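Local structure of protelomerase (Agrobacterium tumefaciens, 4F43) at residues I119-Y124 against V252-E257; T244-F249 against E256-P261; A34-A39 against A51-E56. The protein generates and protects the hairpin ends of a linear chromosome, probably by cutting telomeric DNA and rejoining each strand to its complement. The protein carries 1 engineered substitution. All coordinates share one frame; numbering follows the deposited sequence.

Interaction 1. Residues I119-Y124 against V252-E257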
loop_
_atom_site.group_PDB
_atom_site.type_symbol
_atom_site.label_atom_id
_atom_site.label_comp_id
_atom_site.label_asym_id
_atom_site.label_seq_id
_atom_site.Cartn_x
_atom_site.Cartn_y
_atom_site.Cartn_z
ATOM N N ILE A 119 -5.391 19.150 7.879
ATOM C CA ILE A 119 -6.646 18.775 8.517
ATOM C C ILE A 119 -6.453 18.575 10.013
ATOM O O ILE A 119 -5.551 17.856 10.442
ATOM C CB ILE A 119 -7.221 17.483 7.908
ATOM C CG1 ILE A 119 -7.564 17.697 6.433
ATOM C CG2 ILE A 119 -8.447 17.022 8.681
ATOM C CD1 ILE A 119 -8.142 16.475 5.760
ATOM N N THR A 120 -7.306 19.213 10.807
ATOM C CA THR A 120 -7.200 19.140 12.256
ATOM C C THR A 120 -7.837 17.862 12.792
ATOM O O THR A 120 -9.060 17.735 12.839
ATOM C CB THR A 120 -7.857 20.358 12.921
ATOM O OG1 THR A 120 -7.667 21.514 12.095
ATOM C CG2 THR A 120 -7.250 20.610 14.291
ATOM N N PHE A 121 -6.994 16.916 13.195
ATOM C CA PHE A 121 -7.457 15.641 13.725
ATOM C C PHE A 121 -7.804 15.784 15.202
ATOM O O PHE A 121 -7.051 15.349 16.073
ATOM C CB PHE A 121 -6.378 14.574 13.539
ATOM C CG PHE A 121 -6.922 13.203 13.261
ATOM C CD1 PHE A 121 -6.301 12.375 12.341
ATOM C CD2 PHE A 121 -8.050 12.740 13.917
ATOM C CE1 PHE A 121 -6.796 11.110 12.079
ATOM C CE2 PHE A 121 -8.550 11.474 13.664
ATOM C CZ PHE A 121 -7.923 10.660 12.743
ATOM N N GLU A 122 -8.954 16.392 15.472
ATOM C CA GLU A 122 -9.342 16.746 16.835
ATOM C C GLU A 122 -9.584 15.555 17.762
ATOM O O GLU A 122 -9.114 15.543 18.899
ATOM C CB GLU A 122 -10.556 17.677 16.819
ATOM C CG GLU A 122 -10.203 19.122 16.515
ATOM C CD GLU A 122 -11.231 19.806 15.638
ATOM O OE1 GLU A 122 -12.112 19.106 15.095
ATOM O OE2 GLU A 122 -11.154 21.043 15.489
ATOM N N ASN A 123 -10.313 14.556 17.277
ATOM C CA ASN A 123 -10.662 13.403 18.101
ATOM C C ASN A 123 -9.743 12.207 17.865
ATOM O O ASN A 123 -10.200 11.064 17.835
ATOM C CB ASN A 123 -12.115 12.995 17.849
ATOM C CG ASN A 123 -13.081 14.158 17.977
ATOM O OD1 ASN A 123 -12.950 14.996 18.870
ATOM N ND2 ASN A 123 -14.057 14.218 17.078
ATOM N N TYR A 124 -8.449 12.467 17.706
ATOM C CA TYR A 124 -7.500 11.405 17.377
ATOM C C TYR A 124 -7.222 10.469 18.554
ATOM O O TYR A 124 -6.960 9.280 18.360
ATOM C CB TYR A 124 -6.194 11.985 16.822
ATOM C CG TYR A 124 -5.237 12.519 17.865
ATOM C CD1 TYR A 124 -4.186 11.740 18.332
ATOM C CD2 TYR A 124 -5.375 13.804 18.373
ATOM C CE1 TYR A 124 -3.306 12.219 19.280
ATOM C CE2 TYR A 124 -4.498 14.294 19.324
ATOM C CZ TYR A 124 -3.466 13.498 19.772
ATOM O OH TYR A 124 -2.591 13.980 20.717
ATOM N N VAL A 252 -16.146 10.161 14.877
ATOM C CA VAL A 252 -14.962 10.683 15.554
ATOM C C VAL A 252 -13.882 11.106 14.562
ATOM O O VAL A 252 -12.893 11.736 14.937
ATOM C CB VAL A 252 -14.373 9.662 16.546
ATOM C CG1 VAL A 252 -15.410 9.280 17.589
ATOM C CG2 VAL A 252 -13.871 8.433 15.809
ATOM N N TRP A 253 -14.080 10.756 13.296
ATOM C CA TRP A 253 -13.137 11.109 12.245
ATOM C C TRP A 253 -13.443 12.515 11.740
ATOM O O TRP A 253 -14.610 12.905 11.679
ATOM C CB TRP A 253 -13.229 10.099 11.098
ATOM C CG TRP A 253 -12.016 10.054 10.217
ATOM C CD1 TRP A 253 -11.777 10.815 9.108
ATOM C CD2 TRP A 253 -10.877 9.199 10.369
ATOM N NE1 TRP A 253 -10.559 10.489 8.563
ATOM C CE2 TRP A 253 -9.986 9.499 9.319
ATOM C CE3 TRP A 253 -10.523 8.210 11.291
ATOM C CZ2 TRP A 253 -8.766 8.846 9.165
ATOM C CZ3 TRP A 253 -9.311 7.563 11.137
ATOM C CH2 TRP A 253 -8.448 7.883 10.082
ATOM N N PRO A 254 -12.394 13.285 11.398
ATOM C CA PRO A 254 -12.516 14.637 10.844
ATOM C C PRO A 254 -13.573 14.741 9.746
ATOM O O PRO A 254 -13.640 13.885 8.863
ATOM C CB PRO A 254 -11.127 14.889 10.263
ATOM C CG PRO A 254 -10.224 14.153 11.189
ATOM C CD PRO A 254 -10.984 12.927 11.642
ATOM N N LYS A 255 -14.387 15.789 9.815
ATOM C CA LYS A 255 -15.508 15.978 8.899
ATOM C C LYS A 255 -15.070 16.244 7.461
ATOM O O LYS A 255 -15.874 16.151 6.535
ATOM C CB LYS A 255 -16.394 17.126 9.388
ATOM C CG LYS A 255 -15.642 18.434 9.575
ATOM C CD LYS A 255 -16.524 19.505 10.196
ATOM C CE LYS A 255 -15.744 20.790 10.443
ATOM N NZ LYS A 255 -16.583 21.832 11.101
ATOM N N GLU A 256 -13.795 16.568 7.281
ATOM C CA GLU A 256 -13.276 16.931 5.967
ATOM C C GLU A 256 -13.118 15.723 5.044
ATOM O O GLU A 256 -12.893 15.879 3.844
ATOM C CB GLU A 256 -11.935 17.662 6.101
ATOM C CG GLU A 256 -12.007 19.001 6.828
ATOM C CD GLU A 256 -12.033 18.857 8.339
ATOM O OE1 GLU A 256 -11.992 17.708 8.831
ATOM O OE2 GLU A 256 -12.092 19.893 9.035
ATOM N N GLU A 257 -13.239 14.523 5.603
ATOM C CA GLU A 257 -13.043 13.307 4.823
ATOM C C GLU A 257 -13.747 12.103 5.439
ATOM O O GLU A 257 -14.466 12.226 6.430
ATOM C CB GLU A 257 -11.550 13.011 4.679
ATOM C CG GLU A 257 -10.858 12.722 6.000
ATOM C CD GLU A 257 -9.370 12.488 5.843
ATOM O OE1 GLU A 257 -8.795 12.950 4.836
ATOM O OE2 GLU A 257 -8.775 11.836 6.727
HETATM O O HOH W 1 -9.363 21.689 9.795
#

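Interaction 2. Residues T244-F249 against E256-P261. With nucleotides of chain B.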
loop_
_atom_site.group_PDB
_atom_site.type_symbol
_atom_site.label_atom_id
_atom_site.label_comp_id
_atom_site.label_asym_id
_atom_site.label_seq_id
_atom_site.Cartn_x
_atom_site.Cartn_y
_atom_site.Cartn_z
ATOM N N THR A 244 -15.847 -1.890 7.542
ATOM C CA THR A 244 -15.618 -1.954 8.980
ATOM C C THR A 244 -14.967 -0.658 9.462
ATOM O O THR A 244 -15.329 -0.126 10.514
ATOM C CB THR A 244 -14.764 -3.168 9.375
ATOM O OG1 THR A 244 -15.365 -4.364 8.864
ATOM C CG2 THR A 244 -14.656 -3.265 10.888
ATOM N N VAL A 245 -14.020 -0.147 8.678
ATOM C CA VAL A 245 -13.421 1.156 8.960
ATOM C C VAL A 245 -14.470 2.260 8.812
ATOM O O VAL A 245 -14.491 3.221 9.584
ATOM C CB VAL A 245 -12.201 1.432 8.052
ATOM C CG1 VAL A 245 -11.802 2.898 8.107
ATOM C CG2 VAL A 245 -11.031 0.551 8.456
ATOM N N PHE A 246 -15.344 2.098 7.822
ATOM C CA PHE A 246 -16.459 3.013 7.597
ATOM C C PHE A 246 -17.303 3.146 8.857
ATOM O O PHE A 246 -17.610 4.252 9.299
ATOM C CB PHE A 246 -17.345 2.495 6.461
ATOM C CG PHE A 246 -17.254 3.294 5.191
ATOM C CD1 PHE A 246 -18.142 4.324 4.941
ATOM C CD2 PHE A 246 -16.296 2.999 4.237
ATOM C CE1 PHE A 246 -18.069 5.054 3.771
ATOM C CE2 PHE A 246 -16.216 3.726 3.064
ATOM C CZ PHE A 246 -17.105 4.754 2.832
ATOM N N ASN A 247 -17.666 2.005 9.435
ATOM C CA ASN A 247 -18.565 1.975 10.584
ATOM C C ASN A 247 -17.906 2.322 11.917
ATOM O O ASN A 247 -18.538 2.923 12.786
ATOM C CB ASN A 247 -19.252 0.611 10.684
ATOM C CG ASN A 247 -20.120 0.308 9.480
ATOM O OD1 ASN A 247 -20.698 1.210 8.873
ATOM N ND2 ASN A 247 -20.214 -0.969 9.127
ATOM N N LEU A 248 -16.642 1.940 12.078
ATOM C CA LEU A 248 -15.927 2.166 13.333
ATOM C C LEU A 248 -15.811 3.643 13.701
ATOM O O LEU A 248 -16.543 4.138 14.559
ATOM C CB LEU A 248 -14.533 1.533 13.285
ATOM C CG LEU A 248 -14.435 0.068 13.712
ATOM C CD1 LEU A 248 -12.992 -0.404 13.663
ATOM C CD2 LEU A 248 -15.016 -0.116 15.103
ATOM N N PHE A 249 -14.891 4.342 13.045
ATOM C CA PHE A 249 -14.633 5.744 13.347
ATOM C C PHE A 249 -15.619 6.652 12.617
ATOM O O PHE A 249 -15.220 7.599 11.940
ATOM C CB PHE A 249 -13.199 6.110 12.961
ATOM C CG PHE A 249 -12.212 4.998 13.181
ATOM C CD1 PHE A 249 -11.658 4.782 14.431
ATOM C CD2 PHE A 249 -11.837 4.167 12.136
ATOM C CE1 PHE A 249 -10.749 3.759 14.634
ATOM C CE2 PHE A 249 -10.931 3.143 12.332
ATOM C CZ PHE A 249 -10.386 2.939 13.582
ATOM N N GLU A 256 -13.795 16.568 7.281
ATOM C CA GLU A 256 -13.276 16.931 5.967
ATOM C C GLU A 256 -13.118 15.723 5.044
ATOM O O GLU A 256 -12.893 15.879 3.844
ATOM C CB GLU A 256 -11.935 17.662 6.101
ATOM C CG GLU A 256 -12.007 19.001 6.828
ATOM C CD GLU A 256 -12.033 18.857 8.339
ATOM O OE1 GLU A 256 -11.992 17.708 8.831
ATOM O OE2 GLU A 256 -12.092 19.893 9.035
ATOM N N GLU A 257 -13.239 14.523 5.603
ATOM C CA GLU A 257 -13.043 13.307 4.823
ATOM C C GLU A 257 -13.747 12.103 5.439
ATOM O O GLU A 257 -14.466 12.226 6.430
ATOM C CB GLU A 257 -11.550 13.011 4.679
ATOM C CG GLU A 257 -10.858 12.722 6.000
ATOM C CD GLU A 257 -9.370 12.488 5.843
ATOM O OE1 GLU A 257 -8.795 12.950 4.836
ATOM O OE2 GLU A 257 -8.775 11.836 6.727
ATOM N N LEU A 258 -13.529 10.939 4.834
ATOM C CA LEU A 258 -14.095 9.685 5.318
ATOM C C LEU A 258 -12.996 8.775 5.855
ATOM O O LEU A 258 -11.861 8.824 5.381
ATOM C CB LEU A 258 -14.867 8.979 4.199
ATOM C CG LEU A 258 -16.368 9.259 4.110
ATOM C CD1 LEU A 258 -16.854 9.113 2.678
ATOM C CD2 LEU A 258 -17.135 8.320 5.029
ATOM N N PRO A 259 -13.331 7.950 6.860
ATOM C CA PRO A 259 -12.380 7.005 7.454
ATOM C C PRO A 259 -11.849 5.984 6.450
ATOM O O PRO A 259 -12.624 5.227 5.867
ATOM C CB PRO A 259 -13.219 6.298 8.523
ATOM C CG PRO A 259 -14.278 7.276 8.876
ATOM C CD PRO A 259 -14.610 7.974 7.591
ATOM N N LYS A 260 -10.535 5.975 6.258
ATOM C CA LYS A 260 -9.881 4.983 5.414
ATOM C C LYS A 260 -8.712 4.352 6.169
ATOM O O LYS A 260 -8.041 5.028 6.949
ATOM C CB LYS A 260 -9.410 5.609 4.098
ATOM C CG LYS A 260 -10.512 5.755 3.056
ATOM C CD LYS A 260 -10.863 7.212 2.789
ATOM C CE LYS A 260 -10.074 7.775 1.613
ATOM N NZ LYS A 260 -8.603 7.789 1.849
ATOM N N PRO A 261 -8.473 3.049 5.945
ATOM C CA PRO A 261 -7.445 2.270 6.648
ATOM C C PRO A 261 -6.043 2.876 6.591
ATOM O O PRO A 261 -5.251 2.653 7.506
ATOM C CB PRO A 261 -7.463 0.930 5.909
ATOM C CG PRO A 261 -8.856 0.810 5.401
ATOM C CD PRO A 261 -9.269 2.208 5.033
ATOM P P DG B 24 -7.067 2.425 1.787
ATOM O OP1 DG B 24 -7.086 3.588 2.704
ATOM O OP2 DG B 24 -7.505 1.095 2.266
ATOM O "O5'" DG B 24 -7.940 2.792 0.499
ATOM C "C5'" DG B 24 -7.836 4.091 -0.073
ATOM C "C4'" DG B 24 -8.829 4.270 -1.209
ATOM O "O4'" DG B 24 -8.501 3.366 -2.296
ATOM C "C3'" DG B 24 -10.289 3.981 -0.857
ATOM O "O3'" DG B 24 -11.111 4.983 -1.443
ATOM C "C2'" DG B 24 -10.539 2.620 -1.499
ATOM C "C1'" DG B 24 -9.708 2.798 -2.758
ATOM N N9 DG B 24 -9.438 1.568 -3.499
ATOM C C8 DG B 24 -8.745 0.452 -3.092
ATOM N N7 DG B 24 -8.683 -0.480 -4.006
ATOM C C5 DG B 24 -9.376 0.051 -5.088
ATOM C C6 DG B 24 -9.649 -0.487 -6.372
ATOM O O6 DG B 24 -9.321 -1.589 -6.838
ATOM N N1 DG B 24 -10.387 0.402 -7.155
ATOM C C2 DG B 24 -10.807 1.646 -6.748
ATOM N N2 DG B 24 -11.508 2.366 -7.632
ATOM N N3 DG B 24 -10.558 2.159 -5.554
ATOM C C4 DG B 24 -9.842 1.309 -4.785
#

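Interaction 3. Residues A34-A39 against A51-E56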
loop_
_atom_site.group_PDB
_atom_site.type_symbol
_atom_site.label_atom_id
_atom_site.label_comp_id
_atom_site.label_asym_id
_atom_site.label_seq_id
_atom_site.Cartn_x
_atom_site.Cartn_y
_atom_site.Cartn_z
ATOM N N ALA A 34 -5.033 -11.505 -22.513
ATOM C CA ALA A 34 -4.828 -12.886 -22.939
ATOM C C ALA A 34 -4.721 -12.987 -24.459
ATOM O O ALA A 34 -3.834 -13.660 -24.984
ATOM C CB ALA A 34 -5.952 -13.771 -22.425
ATOM N N ASP A 35 -5.629 -12.313 -25.157
ATOM C CA ASP A 35 -5.623 -12.296 -26.616
ATOM C C ASP A 35 -4.403 -11.550 -27.142
ATOM O O ASP A 35 -3.912 -11.833 -28.234
ATOM C CB ASP A 35 -6.901 -11.650 -27.152
ATOM C CG ASP A 35 -8.154 -12.371 -26.699
ATOM O OD1 ASP A 35 -8.060 -13.568 -26.357
ATOM O OD2 ASP A 35 -9.232 -11.739 -26.684
ATOM N N PHE A 36 -3.926 -10.590 -26.357
ATOM C CA PHE A 36 -2.729 -9.833 -26.699
ATOM C C PHE A 36 -1.512 -10.754 -26.701
ATOM O O PHE A 36 -0.799 -10.869 -27.704
ATOM C CB PHE A 36 -2.530 -8.702 -25.692
ATOM C CG PHE A 36 -1.540 -7.669 -26.128
ATOM C CD1 PHE A 36 -1.886 -6.715 -27.067
ATOM C CD2 PHE A 36 -0.266 -7.641 -25.591
ATOM C CE1 PHE A 36 -0.979 -5.759 -27.468
ATOM C CE2 PHE A 36 0.645 -6.687 -25.988
ATOM C CZ PHE A 36 0.286 -5.744 -26.928
ATOM N N ILE A 37 -1.290 -11.413 -25.567
ATOM C CA ILE A 37 -0.193 -12.365 -25.428
ATOM C C ILE A 37 -0.317 -13.488 -26.459
ATOM O O ILE A 37 0.685 -13.978 -26.981
ATOM C CB ILE A 37 -0.142 -12.961 -24.005
ATOM C CG1 ILE A 37 -0.019 -11.847 -22.963
ATOM C CG2 ILE A 37 1.012 -13.942 -23.869
ATOM C CD1 ILE A 37 1.211 -10.983 -23.130
ATOM N N ALA A 38 -1.553 -13.874 -26.760
ATOM C CA ALA A 38 -1.820 -14.903 -27.760
ATOM C C ALA A 38 -1.363 -14.462 -29.148
ATOM O O ALA A 38 -0.695 -15.214 -29.858
ATOM C CB ALA A 38 -3.299 -15.255 -27.775
ATOM N N ALA A 39 -1.728 -13.239 -29.524
ATOM C CA ALA A 39 -1.367 -12.697 -30.828
ATOM C C ALA A 39 0.133 -12.441 -30.927
ATOM O O ALA A 39 0.704 -12.482 -32.018
ATOM C CB ALA A 39 -2.143 -11.418 -31.104
ATOM N N ALA A 51 1.722 -2.198 -34.322
ATOM C CA ALA A 51 0.324 -2.108 -34.733
ATOM C C ALA A 51 -0.598 -2.698 -33.671
ATOM O O ALA A 51 -1.637 -2.121 -33.338
ATOM C CB ALA A 51 0.117 -2.810 -36.066
ATOM N N LEU A 52 -0.206 -3.856 -33.149
ATOM C CA LEU A 52 -0.962 -4.539 -32.107
ATOM C C LEU A 52 -1.103 -3.639 -30.885
ATOM O O LEU A 52 -2.202 -3.466 -30.347
ATOM C CB LEU A 52 -0.263 -5.848 -31.725
ATOM C CG LEU A 52 -1.022 -6.863 -30.870
ATOM C CD1 LEU A 52 -2.265 -7.357 -31.594
ATOM C CD2 LEU A 52 -0.116 -8.032 -30.499
ATOM N N TRP A 53 0.012 -3.052 -30.462
ATOM C CA TRP A 53 0.011 -2.164 -29.307
ATOM C C TRP A 53 -0.748 -0.867 -29.581
ATOM O O TRP A 53 -1.330 -0.282 -28.671
ATOM C CB TRP A 53 1.439 -1.855 -28.855
ATOM C CG TRP A 53 1.498 -0.959 -27.658
ATOM C CD1 TRP A 53 1.998 0.310 -27.605
ATOM C CD2 TRP A 53 1.023 -1.257 -26.339
ATOM N NE1 TRP A 53 1.871 0.816 -26.333
ATOM C CE2 TRP A 53 1.273 -0.126 -25.538
ATOM C CE3 TRP A 53 0.411 -2.373 -25.758
ATOM C CZ2 TRP A 53 0.936 -0.080 -24.185
ATOM C CZ3 TRP A 53 0.076 -2.325 -24.417
ATOM C CH2 TRP A 53 0.338 -1.186 -23.645
ATOM N N ASP A 54 -0.737 -0.422 -30.834
ATOM C CA ASP A 54 -1.471 0.778 -31.220
ATOM C C ASP A 54 -2.973 0.541 -31.134
ATOM O O ASP A 54 -3.719 1.406 -30.679
ATOM C CB ASP A 54 -1.080 1.235 -32.627
ATOM C CG ASP A 54 0.221 2.011 -32.646
ATOM O OD1 ASP A 54 0.472 2.722 -33.642
ATOM O OD2 ASP A 54 0.989 1.913 -31.666
ATOM N N ALA A 55 -3.409 -0.636 -31.571
ATOM C CA ALA A 55 -4.817 -1.001 -31.468
ATOM C C ALA A 55 -5.219 -1.161 -30.004
ATOM O O ALA A 55 -6.237 -0.615 -29.562
ATOM C CB ALA A 55 -5.092 -2.281 -32.242
ATOM N N GLU A 56 -4.403 -1.901 -29.255
ATOM C CA GLU A 56 -4.673 -2.154 -27.843
ATOM C C GLU A 56 -4.754 -0.853 -27.046
ATOM O O GLU A 56 -5.577 -0.720 -26.139
ATOM C CB GLU A 56 -3.604 -3.072 -27.248
ATOM C CG GLU A 56 -4.127 -3.998 -26.164
ATOM C CD GLU A 56 -5.115 -5.014 -26.701
ATOM O OE1 GLU A 56 -6.018 -5.428 -25.943
ATOM O OE2 GLU A 56 -4.984 -5.405 -27.881
#

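Interaction 1. Residues I119-Y124 against V252-E257
Phe121 meets Trp253 and Pro254 with different parts of one ring. Its rim is turned to the indole: CZ of Phe121 stands over one face of Trp253, 3.8 Å from CZ3 of Trp253, and the two planes lie at 66°, an edge-to-face (T-shaped) pair. Pro254 lies over a face of the phenyl ring, with its CD 3.5 Å from CE2 of Phe121. That CD approaches 30° off the ring normal, which makes the contact CH-pi.

The aliphatic share belongs to Ile119, whose side chain crosses Pro254 at about a right angle. CG2 of Ile119 is 3.8 Å from CB of Pro254. An extended chi2 (-180°) carries CD1 of Ile119 to the carboxylate of Glu257, 3.7 Å from OE1 of Glu257.

Polar links across the contact are slight. ND2 of Asn123 gives a weak bond of 3.5 Å to O of Val252, and a water bonded to OG1 of Thr120 reaches OE2 of Glu256 only weakly. The firm bond is internal to 252-257: NE1 of Trp253 donates to OE2 of Glu257 at 2.9 Å, close to the indole plane and on the anti lone pair. The hydroxyl of Tyr307, on the strand paired with 119-120, bonds the same oxygen.

Within the telomere resolvase catalytic domain, mainly apolar and aromatic cohesion thus joins the loop before helix 263-276 to strand 119-120 and the type I turn Phe121-Tyr124, while the NE1 bond restrains the indole's rotation.

Interaction 2. Residues T244-F249 against E256-P261
Val245 points both its methyl branches at the returning chain. With CG1 anti to the backbone N (chi1 166°), that methyl lies against the backbone of Pro259, 3.3 Å from O of Pro259. CG2, the other branch, meets the pyrrolidine of Pro261, at 3.8 Å from CG of Pro261, and the two side chains pass obliquely.

Pro259 fits in from the opposing segment, its ring directed at the helix. CB of Pro259 is 3.5 Å from O of Val245, and CG of Pro259 comes to 3.2 Å from O of Phe249. The same CB lies near the plane of the Phe249 ring, at its edge. Phe246 starts away from the loop, but the end of its side chain comes back so that CE1 of Phe246 reaches CD2 of Leu258 at 3.6 Å, the methyl approaching the ring obliquely.

In the fold, the loop leaving helix 230-248 doubles back on residues 244-249, at the C-terminal part of that helix, before entering helix 263-276, all within the telomere resolvase catalytic domain. Phe249 also packs on helix 124-134, through Val127, Ile130 and Cys131.

The loop meets the hairpin DNA as well. The CB of Lys260 leaves the backbone away from the helix and packs 3.4 Å from OP1 of DG24 of chain B. Pro261, whose ring receives a methyl of Val245, brings its CG equally close, 3.4 Å, to OP2 of that nucleotide.

Interaction 3. Residues A34-A39 against A51-E56
Phe36 reaches from helix 28-40 to Leu52, Trp53 and Glu56 of the facing helix. At its CB the chain leaves the helix without aiming straight at 51-56; the ring starts at CG, anti to the backbone N (chi1 -166°), and its far end comes nearer to that segment. CD1 of Phe36 meets Glu56, 3.5 Å from OE2 of Glu56, which sits at the ring edge near its plane. CE1 of Phe36 is 3.6 Å from CG of Leu52, and it also touches CB of Glu56 at 3.8 Å. At the tip, CZ of Phe36 meets CE3 of Trp53 at 3.6 Å, coming in at the indole edge. Over one face of the ring stands CD2 of Leu52, 24° off the normal, a CH-pi contact. That methyl also packs against CB of Ala39, 4.0 Å away.

OE1 of Glu56 forms a salt bridge with Arg32 and a hydrogen bond with the hydroxyl of Tyr75, whose ring pairs edge-to-face with Phe36. The segment axes approach to 11.3 Å and run at 169°, a spacing bridged here by the large side chains. Two consecutive helices joined by a short connection in this way form an antiparallel helical hairpin, here in the N-terminal helical part of the fragment.

Overall arrangement
Interaction 3 comes first along the chain, between helices 28-40 and 46-59. Interactions 1 and 2 both lie within the telomere resolvase catalytic domain and end on the same loop between helices 230-248 and 263-276, sharing Glu256 and Glu257. Their centres are 10 Å apart, and they touch where CB of Trp253 packs on CG of Pro259 at 3.7 Å. One loop thus packs on strand 119-120 and on its own preceding helix. Interaction 3 lies about 47 Å, centre to centre, from interaction 1, consistent with an N-terminal part set well apart from the catalytic one. Interaction 2 packs on a DNA phosphate; interactions 1 and 3 stay about 8 and 9 Å (nearest atoms) from the DNA.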